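Long-range contacts in putative polysaccharide deacetylase (Bdellovibrio bacteriovorus HD100, PDB 5JP6), which probably removes acetyl groups from peptidoglycan as a zinc-dependent carbohydrate esterase of family CE-4: residues I26-D36 against S49-W60; V166-D177 against G328-I337. The protein carries 1 engineered substitution. All coordinates share one frame; numbering follows the deposited sequence. Where two conformers were deposited one is given.

Contact 1. Residues I26-D36 against S49-W60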
loop_
_atom_site.group_PDB
_atom_site.type_symbol
_atom_site.label_atom_id
_atom_site.label_comp_id
_atom_site.label_asym_id
_atom_site.label_seq_id
_atom_site.Cartn_x
_atom_site.Cartn_y
_atom_site.Cartn_z
ATOM N N ILE A 26 -22.413 -14.564 -5.854
ATOM C CA ILE A 26 -21.847 -13.224 -5.683
ATOM C C ILE A 26 -22.082 -12.708 -4.254
ATOM O O ILE A 26 -21.154 -12.224 -3.630
ATOM C CB ILE A 26 -22.377 -12.237 -6.744
ATOM C CG1 ILE A 26 -21.775 -12.582 -8.119
ATOM C CG2 ILE A 26 -22.093 -10.792 -6.348
ATOM C CD1 ILE A 26 -22.477 -11.887 -9.277
ATOM N N GLY A 27 -23.295 -12.850 -3.714
ATOM C CA GLY A 27 -23.574 -12.377 -2.363
ATOM C C GLY A 27 -22.760 -13.135 -1.339
ATOM O O GLY A 27 -22.226 -12.558 -0.400
ATOM N N SER A 28 -22.660 -14.446 -1.519
ATOM C CA SER A 28 -21.865 -15.270 -0.618
ATOM C C SER A 28 -20.396 -14.807 -0.599
ATOM O O SER A 28 -19.799 -14.668 0.470
ATOM C CB SER A 28 -22.023 -16.748 -0.983
ATOM O OG SER A 28 -20.918 -17.520 -0.566
ATOM N N SER A 29 -19.834 -14.540 -1.780
ATOM C CA SER A 29 -18.439 -14.080 -1.906
ATOM C C SER A 29 -18.283 -12.691 -1.262
ATOM O O SER A 29 -17.292 -12.434 -0.551
ATOM C CB SER A 29 -17.931 -14.123 -3.370
ATOM O OG SER A 29 -17.602 -15.472 -3.745
ATOM N N VAL A 30 -19.251 -11.797 -1.489
ATOM C CA VAL A 30 -19.173 -10.457 -0.877
ATOM C C VAL A 30 -19.161 -10.543 0.672
ATOM O O VAL A 30 -18.288 -9.963 1.361
ATOM C CB VAL A 30 -20.293 -9.513 -1.351
ATOM C CG1 VAL A 30 -20.295 -8.231 -0.517
ATOM C CG2 VAL A 30 -20.119 -9.184 -2.826
ATOM N N ARG A 31 -20.112 -11.283 1.210
ATOM C CA ARG A 31 -20.156 -11.520 2.650
ATOM C C ARG A 31 -18.875 -12.218 3.160
ATOM O O ARG A 31 -18.397 -11.903 4.240
ATOM C CB ARG A 31 -21.421 -12.298 3.032
ATOM C CG ARG A 31 -22.667 -11.428 3.054
ATOM C CD ARG A 31 -23.854 -12.221 3.575
ATOM N NE ARG A 31 -24.184 -13.269 2.617
ATOM C CZ ARG A 31 -24.861 -13.066 1.496
ATOM N NH1 ARG A 31 -25.323 -11.844 1.192
ATOM N NH2 ARG A 31 -25.085 -14.091 0.678
ATOM N N GLN A 32 -18.301 -13.121 2.364
ATOM C CA GLN A 32 -17.079 -13.850 2.755
ATOM C C GLN A 32 -15.827 -12.953 2.861
ATOM O O GLN A 32 -14.969 -13.103 3.756
ATOM C CB GLN A 32 -16.804 -14.993 1.785
ATOM C CG GLN A 32 -15.646 -15.869 2.240
ATOM C CD GLN A 32 -15.277 -16.932 1.241
ATOM O OE1 GLN A 32 -15.880 -17.028 0.176
ATOM N NE2 GLN A 32 -14.267 -17.737 1.572
ATOM N N ALA A 33 -15.736 -12.010 1.956
ATOM C CA ALA A 33 -14.640 -11.024 2.000
ATOM C C ALA A 33 -14.664 -10.253 3.325
ATOM O O ALA A 33 -13.660 -10.097 4.025
ATOM C CB ALA A 33 -14.775 -10.063 0.845
ATOM N N VAL A 34 -15.853 -9.782 3.658
ATOM C CA VAL A 34 -16.065 -9.015 4.882
ATOM C C VAL A 34 -15.740 -9.887 6.113
ATOM O O VAL A 34 -14.997 -9.456 7.022
ATOM C CB VAL A 34 -17.507 -8.468 4.951
ATOM C CG1 VAL A 34 -17.765 -7.792 6.287
ATOM C CG2 VAL A 34 -17.754 -7.485 3.823
ATOM N N SER A 35 -16.307 -11.089 6.147
ATOM C CA SER A 35 -16.037 -12.052 7.225
ATOM C C SER A 35 -14.551 -12.396 7.380
ATOM O O SER A 35 -14.029 -12.394 8.498
ATOM C CB SER A 35 -16.803 -13.367 6.978
ATOM O OG SER A 35 -16.446 -14.331 7.981
ATOM N N ASP A 36 -13.885 -12.716 6.263
ATOM C CA ASP A 36 -12.458 -13.100 6.303
ATOM C C ASP A 36 -11.594 -11.909 6.743
ATOM O O ASP A 36 -10.605 -12.081 7.460
ATOM C CB ASP A 36 -11.944 -13.586 4.946
ATOM C CG ASP A 36 -12.414 -14.963 4.578
ATOM O OD1 ASP A 36 -13.179 -15.556 5.361
ATOM O OD2 ASP A 36 -11.998 -15.458 3.500
ATOM N N SER A 49 -6.648 -15.443 2.238
ATOM C CA SER A 49 -8.091 -15.508 1.945
ATOM C C SER A 49 -8.386 -15.788 0.499
ATOM O O SER A 49 -7.684 -15.293 -0.373
ATOM C CB SER A 49 -8.796 -14.206 2.295
ATOM O OG SER A 49 -10.147 -14.242 1.868
ATOM N N GLU A 50 -9.462 -16.536 0.260
ATOM C CA GLU A 50 -9.935 -16.827 -1.086
ATOM C C GLU A 50 -10.938 -15.804 -1.600
ATOM O O GLU A 50 -11.324 -15.830 -2.790
ATOM C CB GLU A 50 -10.568 -18.229 -1.123
ATOM C CG GLU A 50 -9.605 -19.351 -0.750
ATOM C CD GLU A 50 -10.233 -20.723 -0.896
ATOM O OE1 GLU A 50 -10.726 -21.028 -2.005
ATOM O OE2 GLU A 50 -10.238 -21.496 0.096
ATOM N N ALA A 51 -11.355 -14.908 -0.719
ATOM C CA ALA A 51 -12.335 -13.888 -1.050
ATOM C C ALA A 51 -11.719 -12.504 -0.960
ATOM O O ALA A 51 -12.404 -11.539 -0.625
ATOM C CB ALA A 51 -13.536 -13.996 -0.131
ATOM N N ASN A 52 -10.430 -12.389 -1.277
ATOM C CA ASN A 52 -9.837 -11.069 -1.387
ATOM C C ASN A 52 -10.552 -10.298 -2.524
ATOM O O ASN A 52 -10.684 -10.794 -3.632
ATOM C CB ASN A 52 -8.367 -11.164 -1.698
ATOM C CG ASN A 52 -7.730 -9.807 -1.819
ATOM O OD1 ASN A 52 -7.812 -9.151 -2.857
ATOM N ND2 ASN A 52 -7.060 -9.399 -0.784
ATOM N N PRO A 53 -11.008 -9.072 -2.262
ATOM C CA PRO A 53 -11.782 -8.382 -3.304
ATOM C C PRO A 53 -11.072 -8.266 -4.654
ATOM O O PRO A 53 -11.733 -8.387 -5.683
ATOM C CB PRO A 53 -12.017 -7.003 -2.691
ATOM C CG PRO A 53 -12.074 -7.289 -1.219
ATOM C CD PRO A 53 -10.990 -8.316 -0.992
ATOM N N GLU A 54 -9.761 -8.065 -4.654
ATOM C CA GLU A 54 -9.029 -7.978 -5.927
ATOM C C GLU A 54 -9.182 -9.301 -6.707
ATOM O O GLU A 54 -9.443 -9.308 -7.932
ATOM C CB GLU A 54 -7.550 -7.706 -5.693
ATOM C CG GLU A 54 -6.776 -7.362 -6.962
ATOM C CD GLU A 54 -5.342 -6.986 -6.693
ATOM O OE1 GLU A 54 -4.880 -7.222 -5.557
ATOM O OE2 GLU A 54 -4.689 -6.443 -7.607
ATOM N N ALA A 55 -9.006 -10.409 -5.998
ATOM C CA ALA A 55 -9.138 -11.739 -6.617
ATOM C C ALA A 55 -10.578 -11.979 -7.063
ATOM O O ALA A 55 -10.806 -12.519 -8.164
ATOM C CB ALA A 55 -8.716 -12.840 -5.661
ATOM N N LEU A 56 -11.550 -11.585 -6.218
ATOM C CA LEU A 56 -12.984 -11.784 -6.547
ATOM C C LEU A 56 -13.315 -11.051 -7.862
ATOM O O LEU A 56 -13.937 -11.612 -8.785
ATOM C CB LEU A 56 -13.878 -11.244 -5.434
ATOM C CG LEU A 56 -13.918 -12.024 -4.120
ATOM C CD1 LEU A 56 -14.883 -11.349 -3.164
ATOM C CD2 LEU A 56 -14.335 -13.473 -4.382
ATOM N N PHE A 57 -12.892 -9.799 -7.969
ATOM C CA PHE A 57 -13.193 -9.008 -9.179
ATOM C C PHE A 57 -12.409 -9.497 -10.399
ATOM O O PHE A 57 -12.949 -9.457 -11.494
ATOM C CB PHE A 57 -13.002 -7.493 -8.970
ATOM C CG PHE A 57 -14.221 -6.777 -8.469
ATOM C CD1 PHE A 57 -14.508 -6.886 -7.097
ATOM C CD2 PHE A 57 -15.068 -6.047 -9.267
ATOM C CE1 PHE A 57 -15.618 -6.245 -6.567
ATOM C CE2 PHE A 57 -16.172 -5.414 -8.726
ATOM C CZ PHE A 57 -16.436 -5.519 -7.375
ATOM N N ALA A 58 -11.176 -9.988 -10.226
ATOM C CA ALA A 58 -10.468 -10.552 -11.367
ATOM C C ALA A 58 -11.264 -11.747 -11.901
ATOM O O ALA A 58 -11.470 -11.907 -13.106
ATOM C CB ALA A 58 -9.058 -10.963 -11.000
ATOM N N ASN A 59 -11.762 -12.582 -11.010
ATOM C CA ASN A 59 -12.554 -13.719 -11.454
ATOM C C ASN A 59 -13.873 -13.289 -12.079
ATOM O O ASN A 59 -14.272 -13.841 -13.089
ATOM C CB ASN A 59 -12.841 -14.661 -10.300
ATOM C CG ASN A 59 -13.699 -15.837 -10.728
ATOM O OD1 ASN A 59 -13.293 -16.656 -11.567
ATOM N ND2 ASN A 59 -14.903 -15.894 -10.219
ATOM N N TRP A 60 -14.546 -12.304 -11.483
ATOM C CA TRP A 60 -15.799 -11.794 -12.068
ATOM C C TRP A 60 -15.570 -11.160 -13.441
ATOM O O TRP A 60 -16.388 -11.322 -14.326
ATOM C CB TRP A 60 -16.546 -10.819 -11.124
ATOM C CG TRP A 60 -17.123 -11.524 -9.933
ATOM C CD1 TRP A 60 -17.663 -12.801 -9.907
ATOM C CD2 TRP A 60 -17.260 -11.012 -8.613
ATOM N NE1 TRP A 60 -18.090 -13.104 -8.651
ATOM C CE2 TRP A 60 -17.853 -12.037 -7.827
ATOM C CE3 TRP A 60 -16.930 -9.799 -8.002
ATOM C CZ2 TRP A 60 -18.133 -11.880 -6.471
ATOM C CZ3 TRP A 60 -17.209 -9.646 -6.658
ATOM C CH2 TRP A 60 -17.804 -10.685 -5.895
HETATM O O HOH W 1 -17.560 -15.302 -6.549
#
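Ile26 touches Trp60 at one end of this contact and Asp36 meets Ser49, in the loop before the second helix, at the other; helices 26-36 and 53-60 run antiparallel, their axes at 163° and 10.7 Å apart at closest approach. The backbones come nearest where the loop passes the first helix, Ala33 CA 4.8 Å from Ala51 CA. There the methyl of Ala51 lies against the extended chain of Gln32, with Ala51 CB 3.7 Å from Gln32 CD, while Ala33 CB sits 3.2 Å from Ala51 O. Further along, Leu56 straddles Ser29: CD1 meets the carbonyl oxygen of Ser29 and CD2 touches its CB at 3.8 Å. The Trp60 indole spans a full turn of the opposing helix. Its NE1 is 3.8 Å from Ile26 CG1, its CZ2 meets Ser29 CB, and its CH2 reaches Val30 CG2, whose side chain crosses it at about a right angle. A water bonded to Ser29 OG accepts a weak hydrogen bond from Trp60 NE1, bridging the helices beside this apolar patch.

At the loop end Ser49 OG donates to the anti lone pair of Asp36 OD2 over 2.8 Å. A chi1 of 173° turns this hydroxyl away from Ser49 N, and it also accepts from Ala51 N, an ST turn. Asn52 then acts as N-cap, its OD1 accepting from Glu54 N. Leu78 touches both Ile26 and Trp60. The result is an antiparallel helix pair, 24-39 with 53-66, connected through short helix 43-47 and packed on helix 71-83, its second helix introduced by an ST turn and an N-cap.

Contact 2. Residues V166-D177 against G328-I337. With ZN (zinc ion), chain B.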
loop_
_atom_site.group_PDB
_atom_site.type_symbol
_atom_site.label_atom_id
_atom_site.label_comp_id
_atom_site.label_asym_id
_atom_site.label_seq_id
_atom_site.Cartn_x
_atom_site.Cartn_y
_atom_site.Cartn_z
ATOM N N VAL A 166 17.952 1.806 13.254
ATOM C CA VAL A 166 17.684 3.179 13.633
ATOM C C VAL A 166 17.759 3.369 15.160
ATOM O O VAL A 166 17.775 2.394 15.933
ATOM C CB VAL A 166 16.329 3.682 13.102
ATOM C CG1 VAL A 166 16.294 3.604 11.575
ATOM C CG2 VAL A 166 15.180 2.916 13.714
ATOM N N ALA A 167 17.809 4.633 15.584
ATOM C CA ALA A 167 17.920 4.995 17.012
ATOM C C ALA A 167 16.562 4.915 17.723
ATOM O O ALA A 167 15.505 4.835 17.066
ATOM C CB ALA A 167 18.538 6.377 17.167
ATOM N N ARG A 168 16.585 4.990 19.059
ATOM C CA ARG A 168 15.343 5.086 19.817
ATOM C C ARG A 168 14.543 6.301 19.289
ATOM O O ARG A 168 15.107 7.376 18.965
ATOM C CB ARG A 168 15.580 5.187 21.329
ATOM C CG ARG A 168 16.274 6.458 21.799
ATOM C CD ARG A 168 16.403 6.532 23.343
ATOM N NE ARG A 168 15.107 6.482 24.037
ATOM C CZ ARG A 168 14.303 7.527 24.255
ATOM N NH1 ARG A 168 14.639 8.750 23.836
ATOM N NH2 ARG A 168 13.149 7.349 24.895
ATOM N N LYS A 169 13.234 6.084 19.186
ATOM C CA LYS A 169 12.251 7.086 18.772
ATOM C C LYS A 169 12.415 7.548 17.327
ATOM O O LYS A 169 11.923 8.602 16.929
ATOM C CB LYS A 169 12.140 8.241 19.768
ATOM C CG LYS A 169 11.782 7.705 21.157
ATOM C CD LYS A 169 11.292 8.744 22.098
ATOM C CE LYS A 169 9.814 8.941 21.921
ATOM N NZ LYS A 169 9.318 9.846 22.984
ATOM N N GLU A 170 13.058 6.697 16.537
ATOM C CA GLU A 170 13.106 6.881 15.083
ATOM C C GLU A 170 12.233 5.834 14.416
ATOM O O GLU A 170 12.325 4.644 14.746
ATOM C CB GLU A 170 14.539 6.805 14.569
ATOM C CG GLU A 170 15.412 7.962 15.013
ATOM C CD GLU A 170 16.817 7.953 14.444
ATOM O OE1 GLU A 170 17.296 6.884 13.969
ATOM O OE2 GLU A 170 17.436 9.038 14.456
ATOM N N VAL A 171 11.428 6.281 13.436
ATOM C CA VAL A 171 10.617 5.372 12.644
ATOM C C VAL A 171 10.813 5.636 11.159
ATOM O O VAL A 171 11.025 6.774 10.720
ATOM C CB VAL A 171 9.133 5.407 13.010
ATOM C CG1 VAL A 171 8.914 4.968 14.443
ATOM C CG2 VAL A 171 8.543 6.792 12.790
ATOM N N VAL A 172 10.786 4.546 10.406
ATOM C CA VAL A 172 10.897 4.571 8.953
ATOM C C VAL A 172 9.519 4.229 8.410
ATOM O O VAL A 172 8.951 3.198 8.745
ATOM C CB VAL A 172 11.916 3.531 8.440
ATOM C CG1 VAL A 172 12.086 3.597 6.934
ATOM C CG2 VAL A 172 13.250 3.669 9.109
ATOM N N LEU A 173 8.986 5.136 7.618
ATOM C CA LEU A 173 7.676 4.931 7.076
ATOM C C LEU A 173 7.742 4.267 5.701
ATOM O O LEU A 173 8.437 4.763 4.795
ATOM C CB LEU A 173 6.957 6.266 6.957
ATOM C CG LEU A 173 6.840 7.073 8.260
ATOM C CD1 LEU A 173 5.996 8.291 8.012
ATOM C CD2 LEU A 173 6.306 6.231 9.433
ATOM N N THR A 174 7.073 3.126 5.555
ATOM C CA THR A 174 7.111 2.370 4.333
ATOM C C THR A 174 5.735 2.054 3.803
ATOM O O THR A 174 4.788 1.809 4.567
ATOM C CB THR A 174 8.001 1.111 4.463
ATOM O OG1 THR A 174 7.309 0.069 5.181
ATOM C CG2 THR A 174 9.319 1.400 5.116
ATOM N N PHE A 175 5.630 2.107 2.482
ATOM C CA PHE A 175 4.340 1.990 1.806
ATOM C C PHE A 175 4.442 0.957 0.695
ATOM O O PHE A 175 5.227 1.126 -0.242
ATOM C CB PHE A 175 3.934 3.336 1.193
ATOM C CG PHE A 175 3.648 4.399 2.227
ATOM C CD1 PHE A 175 2.405 4.517 2.790
ATOM C CD2 PHE A 175 4.650 5.247 2.636
ATOM C CE1 PHE A 175 2.160 5.466 3.764
ATOM C CE2 PHE A 175 4.414 6.207 3.609
ATOM C CZ PHE A 175 3.159 6.301 4.178
ATOM N N ASP A 176 3.616 -0.080 0.804
ATOM C CA ASP A 176 3.565 -1.156 -0.200
ATOM C C ASP A 176 2.409 -1.049 -1.168
ATOM O O ASP A 176 1.319 -0.616 -0.777
ATOM C CB ASP A 176 3.412 -2.511 0.507
ATOM C CG ASP A 176 4.666 -3.005 1.153
ATOM O OD1 ASP A 176 5.698 -2.295 1.183
ATOM O OD2 ASP A 176 4.627 -4.165 1.641
ATOM N N ASP A 177 2.681 -1.531 -2.373
ATOM C CA ASP A 177 1.698 -1.911 -3.393
ATOM C C ASP A 177 1.153 -0.838 -4.288
ATOM O O ASP A 177 0.357 -1.131 -5.171
ATOM C CB ASP A 177 0.586 -2.723 -2.762
ATOM C CG ASP A 177 1.099 -4.020 -2.266
ATOM O OD1 ASP A 177 2.113 -4.500 -2.837
ATOM O OD2 ASP A 177 0.570 -4.556 -1.339
ATOM N N GLY A 328 8.915 1.200 20.031
ATOM C CA GLY A 328 9.815 2.302 20.353
ATOM C C GLY A 328 10.609 2.890 19.207
ATOM O O GLY A 328 11.117 4.011 19.303
ATOM N N ARG A 329 10.795 2.085 18.157
ATOM C CA ARG A 329 11.548 2.482 16.968
ATOM C C ARG A 329 11.323 1.428 15.891
ATOM O O ARG A 329 10.863 0.312 16.175
ATOM C CB ARG A 329 13.058 2.559 17.263
ATOM C CG ARG A 329 13.714 1.183 17.284
ATOM C CD ARG A 329 15.176 1.303 17.641
ATOM N NE ARG A 329 15.393 1.490 19.057
ATOM C CZ ARG A 329 16.598 1.671 19.591
ATOM N NH1 ARG A 329 17.672 1.729 18.816
ATOM N NH2 ARG A 329 16.721 1.804 20.891
ATOM N N GLY A 330 11.670 1.770 14.658
ATOM C CA GLY A 330 11.748 0.758 13.610
ATOM C C GLY A 330 11.027 1.132 12.359
ATOM O O GLY A 330 10.981 2.299 12.004
ATOM N N ILE A 331 10.564 0.104 11.653
ATOM C CA ILE A 331 10.024 0.219 10.310
ATOM C C ILE A 331 8.537 -0.057 10.360
ATOM O O ILE A 331 8.109 -1.114 10.835
ATOM C CB ILE A 331 10.722 -0.734 9.328
ATOM C CG1 ILE A 331 12.197 -0.363 9.184
ATOM C CG2 ILE A 331 10.024 -0.738 7.967
ATOM C CD1 ILE A 331 13.008 -1.321 8.346
ATOM N N VAL A 332 7.760 0.915 9.870
ATOM C CA VAL A 332 6.298 0.825 9.862
ATOM C C VAL A 332 5.806 0.354 8.506
ATOM O O VAL A 332 6.209 0.926 7.483
ATOM C CB VAL A 332 5.656 2.201 10.143
ATOM C CG1 VAL A 332 4.124 2.067 10.262
ATOM C CG2 VAL A 332 6.248 2.826 11.397
ATOM N N LEU A 333 4.899 -0.615 8.513
ATOM C CA LEU A 333 4.259 -1.097 7.279
ATOM C C LEU A 333 2.885 -0.444 7.059
ATOM O O LEU A 333 1.955 -0.703 7.842
ATOM C CB LEU A 333 4.058 -2.609 7.347
ATOM C CG LEU A 333 3.358 -3.221 6.144
ATOM C CD1 LEU A 333 4.138 -3.028 4.837
ATOM C CD2 LEU A 333 3.069 -4.705 6.377
ATOM N N PHE A 334 2.784 0.326 5.968
ATOM C CA PHE A 334 1.524 0.938 5.472
ATOM C C PHE A 334 1.391 0.418 4.015
ATOM O O PHE A 334 2.345 -0.061 3.385
ATOM C CB PHE A 334 1.552 2.461 5.464
ATOM C CG PHE A 334 1.391 3.126 6.819
ATOM C CD1 PHE A 334 0.202 2.976 7.586
ATOM C CD2 PHE A 334 2.387 3.958 7.294
ATOM C CE1 PHE A 334 0.070 3.656 8.769
ATOM C CE2 PHE A 334 2.223 4.664 8.474
ATOM C CZ PHE A 334 1.088 4.479 9.207
ATOM N N HIS A 335 0.197 0.639 3.472
ATOM C CA HIS A 335 -0.079 0.464 2.039
ATOM C C HIS A 335 -0.649 1.762 1.488
ATOM O O HIS A 335 -1.694 2.216 1.961
ATOM C CB HIS A 335 -1.054 -0.689 1.832
ATOM C CG HIS A 335 -0.534 -2.010 2.304
ATOM N ND1 HIS A 335 -0.565 -2.368 3.638
ATOM C CD2 HIS A 335 0.122 -3.007 1.648
ATOM C CE1 HIS A 335 0.031 -3.548 3.765
ATOM N NE2 HIS A 335 0.447 -3.945 2.576
ATOM N N ASP A 336 0.008 2.353 0.482
ATOM C CA ASP A 336 -0.474 3.641 -0.052
ATOM C C ASP A 336 -1.698 3.387 -0.976
ATOM O O ASP A 336 -2.356 4.343 -1.379
ATOM C CB ASP A 336 0.599 4.525 -0.709
ATOM C CG ASP A 336 1.373 3.832 -1.793
ATOM O OD1 ASP A 336 1.777 2.667 -1.561
ATOM O OD2 ASP A 336 1.603 4.436 -2.877
ATOM N N ILE A 337 -2.039 2.133 -1.244
ATOM C CA ILE A 337 -3.288 1.785 -1.940
ATOM C C ILE A 337 -4.495 1.657 -1.003
ATOM O O ILE A 337 -5.618 1.403 -1.454
ATOM C CB ILE A 337 -3.131 0.501 -2.799
ATOM C CG1 ILE A 337 -2.821 -0.715 -1.939
ATOM C CG2 ILE A 337 -2.042 0.696 -3.847
ATOM C CD1 ILE A 337 -3.028 -2.024 -2.628
HETATM ZN ZN ZN B . 2.090 -6.164 -0.392
HETATM O O HOH W 2 3.980 1.641 -2.776
#
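Val172 and Ile331 lie side by side in a parallel strand pair, 170-176 with 330-335, twisted at -36°. Backbone bonds alternate along it, from Gly330 N to Glu170 O through a nearly straight Val332 N to Val172 O (2.8 Å, 178°) to Asp176 N with Phe334 O. Thr174 adds a side-chain bond: its OG1, set between backbone N and carbonyl carbon (chi1 77°), donates to Val332 O at 2.7 Å, so that carbonyl takes both the amide and the hydroxyl of one residue.

Apolar contacts line both faces. Leu173 CD2 meets Val332 CG2 at 3.9 Å, and beyond them the Phe175 and Phe334 rings are near parallel but slid apart, Phe175 CD1 resting 3.5 Å from Phe334 CB. On the other face Thr174 CG2 touches Ile331 CG2.

Polar groups gather at the ends. In the conformer given, Arg329 lays one guanidinium face over Arg168 N and donates from NH1 to Val166 O (3.0 Å). At the C-terminal ends Asp177 OD2 binds zinc at 2.4 Å, near the edge of the His335 ring; His227 and Tyr280 complete the protein ligands. His335 NE2 is hydrogen-bonded to the Tyr280 hydroxyl, and Asp176 OD1 forms a salt bridge with Arg277.

Metal at the strands' C-terminal ends is consistent with the (β/α) barrel of NodB-type deacetylases. Strands 199-202 and 358-364 also pair with 170-176, and 303-304 with 330-335, while helix 339-354 covers the face bearing Val171, Leu173, Phe175 and Phe334.

Overall arrangement
The two contacts lie on opposite sides of the chain's centre, their own centres about 29 Å apart, and follow one another in sequence without sharing an element. Contact 1 is a partly buried, local helix pairing, closed by residues only 13 positions apart; contact 2 is buried and joins strands separated by some 150 residues, within the NodB homology region. Their chemistry follows this division. Segments 26-36 and 49-60 meet mainly through side chains, with one direct hydrogen bond, from the loop, whereas the strands of contact 2 are joined chiefly by backbone bonds and bury more than twice the surface. Contact 2 also supplies an aspartate to the zinc site, while contact 1 supplies none of the metal's ligands.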